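Local structure of fatty Acyl-Adenylate Ligase (Escherichia coli, 3PBK) at residues A344-S348 and N385-L390. The protein is a fatty acyl-adenylate ligase by name and belongs to the AMP-binding enzyme family of the ANL clan. Residues are numbered along the deposited sequence; the frame is centred on the assembly and turned at random.
Sequences AVSFS and NCGKAL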
ATOM      1  N   ALA A 344       6.601   6.468   2.828  1.00 15.64           N
ATOM      2  CA  ALA A 344       6.535   6.554   4.287  1.00 15.11           C
ATOM      3  C   ALA A 344       6.345   7.970   4.821  1.00 15.50           C
ATOM      4  O   ALA A 344       6.862   8.929   4.251  1.00 15.59           O
ATOM      5  CB  ALA A 344       7.771   5.922   4.899  1.00 15.39           C
ATOM      6  N   VAL A 345       5.610   8.093   5.924  1.00 14.99           N
ATOM      7  CA  VAL A 345       5.379   9.388   6.559  1.00 14.02           C
ATOM      8  C   VAL A 345       5.743   9.347   8.045  1.00 14.24           C
ATOM      9  O   VAL A 345       6.223  10.332   8.604  1.00 14.57           O
ATOM     10  CB  VAL A 345       3.919   9.866   6.376  1.00 14.13           C
ATOM     11  CG1 VAL A 345       3.561  10.896   7.417  1.00 13.91           C
ATOM     12  CG2 VAL A 345       3.709  10.430   4.991  1.00 14.56           C
ATOM     13  N   SER A 346       5.522   8.204   8.683  1.00 14.89           N
ATOM     14  CA  SER A 346       5.885   8.048  10.082  1.00 14.46           C
ATOM     15  C   SER A 346       5.973   6.593  10.486  1.00 15.35           C
ATOM     16  O   SER A 346       5.362   5.727   9.875  1.00 15.15           O
ATOM     17  CB  SER A 346       4.894   8.770  10.982  1.00 14.65           C
ATOM     18  OG  SER A 346       3.599   8.250  10.817  1.00 14.27           O
ATOM     19  N   PHE A 347       6.750   6.346  11.531  1.00 16.11           N
ATOM     20  CA  PHE A 347       6.971   5.012  12.050  1.00 16.42           C
ATOM     21  C   PHE A 347       6.886   5.085  13.562  1.00 16.92           C
ATOM     22  O   PHE A 347       7.312   6.067  14.157  1.00 17.22           O
ATOM     23  CB  PHE A 347       8.363   4.519  11.660  1.00 17.52           C
ATOM     24  CG  PHE A 347       8.573   4.369  10.173  1.00 17.67           C
ATOM     25  CD1 PHE A 347       8.958   5.445   9.401  1.00 16.77           C
ATOM     26  CD2 PHE A 347       8.403   3.142   9.553  1.00 18.02           C
ATOM     27  CE1 PHE A 347       9.164   5.303   8.038  1.00 16.94           C
ATOM     28  CE2 PHE A 347       8.609   2.993   8.187  1.00 17.08           C
ATOM     29  CZ  PHE A 347       8.993   4.077   7.429  1.00 16.63           C
ATOM     30  N   SER A 348       6.326   4.056  14.188  1.00 17.95           N
ATOM     31  CA  SER A 348       6.340   3.968  15.640  1.00 17.88           C
ATOM     32  C   SER A 348       7.792   3.814  16.101  1.00 19.21           C
ATOM     33  O   SER A 348       8.679   3.483  15.304  1.00 18.42           O
ATOM     34  CB  SER A 348       5.482   2.800  16.123  1.00 17.80           C
ATOM     35  OG  SER A 348       5.220   2.893  17.515  1.00 18.19           O
ATOM     36  N   ASN A 385      -0.616   4.192  17.730  1.00 13.98           N
ATOM     37  CA  ASN A 385       0.444   5.181  17.588  1.00 15.09           C
ATOM     38  C   ASN A 385       1.262   4.899  16.329  1.00 15.04           C
ATOM     39  O   ASN A 385       1.876   3.842  16.201  1.00 14.83           O
ATOM     40  CB  ASN A 385       1.336   5.150  18.834  1.00 14.96           C
ATOM     41  CG  ASN A 385       2.339   6.289  18.878  1.00 15.72           C
ATOM     42  OD1 ASN A 385       3.012   6.591  17.889  1.00 15.97           O
ATOM     43  ND2 ASN A 385       2.460   6.917  20.043  1.00 15.97           N
ATOM     44  N   CYS A 386       1.268   5.854  15.406  1.00 15.42           N
ATOM     45  CA  CYS A 386       1.937   5.680  14.120  1.00 15.29           C
ATOM     46  C   CYS A 386       3.218   6.493  14.012  1.00 15.53           C
ATOM     47  O   CYS A 386       3.747   6.668  12.924  1.00 16.00           O
ATOM     48  CB  CYS A 386       0.997   6.035  12.969  1.00 14.57           C
ATOM     49  SG  CYS A 386      -0.320   4.817  12.687  1.00 15.91           S
ATOM     50  N   GLY A 387       3.715   6.992  15.135  1.00 15.37           N
ATOM     51  CA  GLY A 387       5.024   7.619  15.141  1.00 16.01           C
ATOM     52  C   GLY A 387       4.986   9.128  15.072  1.00 16.00           C
ATOM     53  O   GLY A 387       3.910   9.723  15.049  1.00 15.49           O
ATOM     54  N   LYS A 388       6.167   9.744  15.062  1.00 15.89           N
ATOM     55  CA  LYS A 388       6.274  11.193  14.900  1.00 16.05           C
ATOM     56  C   LYS A 388       6.827  11.520  13.522  1.00 16.45           C
ATOM     57  O   LYS A 388       7.328  10.635  12.823  1.00 16.35           O
ATOM     58  CB  LYS A 388       7.194  11.801  15.951  1.00 16.15           C
ATOM     59  CG  LYS A 388       6.799  11.526  17.378  1.00 17.46           C
ATOM     60  CD  LYS A 388       7.585  12.431  18.309  1.00 18.09           C
ATOM     61  CE  LYS A 388       7.437  12.019  19.753  1.00 18.14           C
ATOM     62  NZ  LYS A 388       7.974  13.092  20.633  1.00 20.40           N
ATOM     63  N   ALA A 389       6.765  12.792  13.135  1.00 16.10           N
ATOM     64  CA  ALA A 389       7.294  13.190  11.840  1.00 15.06           C
ATOM     65  C   ALA A 389       8.754  12.780  11.699  1.00 15.35           C
ATOM     66  O   ALA A 389       9.506  12.741  12.679  1.00 14.35           O
ATOM     67  CB  ALA A 389       7.136  14.680  11.635  1.00 14.75           C
ATOM     68  N   LEU A 390       9.143  12.465  10.469  1.00 15.81           N
ATOM     69  CA  LEU A 390      10.528  12.148  10.158  1.00 15.68           C
ATOM     70  C   LEU A 390      11.389  13.410  10.106  1.00 16.57           C
ATOM     71  O   LEU A 390      10.880  14.506   9.858  1.00 16.61           O
ATOM     72  CB  LEU A 390      10.589  11.444   8.816  1.00 15.62           C
ATOM     73  CG  LEU A 390       9.923  10.082   8.786  1.00 15.95           C
ATOM     74  CD1 LEU A 390       9.633   9.686   7.347  1.00 16.22           C
ATOM     75  CD2 LEU A 390      10.811   9.057   9.473  1.00 16.64           C
TER
HETATM   76  O   HOH W   1       8.577   8.347  11.700  1.00 15.92           O
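Ser-346 turns its hydroxyl onto the backbone of 385-390, where OG donates to Cys-386 O over 2.6 Å. A chi1 of 61°, with OG between the backbone N and the carbonyl carbon, turns the hydroxyl toward that oxygen. OG lies above the carbonyl plane, 39° out of it, off the lone pairs. The next side chain, Phe-347, projects from its strand to meet Leu-390: Leu-390 CD2 lies 4.1 Å from Phe-347 CD1, at the ring edge and near its plane. The other branch of this leucine, Leu-390 CD1, rests on Val-345 O at 3.7 Å, so that its fork straddles backbone and ring. The helix 197-211 packs against both Phe-347 and Leu-390, through Ile-207 and Ala-206.

Water stands in for a direct backbone bond: it accepts from Phe-347 N at 2.7 Å and donates to Lys-388 O at 2.8 Å, sitting at the ring edge in its plane. Gly-387, lacking a side chain, brings its CA close to Phe-347 O. Its amide N is bonded instead to Asn-385 OD1 (2.9 Å), in the carbonyl plane, closing an Asx turn with Cys-386 at its middle residue. The side chain of Cys-386 touches the bound 5'-O-[(S)-(dodecanoyloxy)(hydroxy)phosphoryl]adenosine. The contact thus joins the classic beta bulge at Val-345 and Ser-346, opposite Tyr-336, to an Asx turn that carries the pocket residue Cys-386 and leads into the edge strand 388-389 of the mixed sheet in this AMP-binding fold.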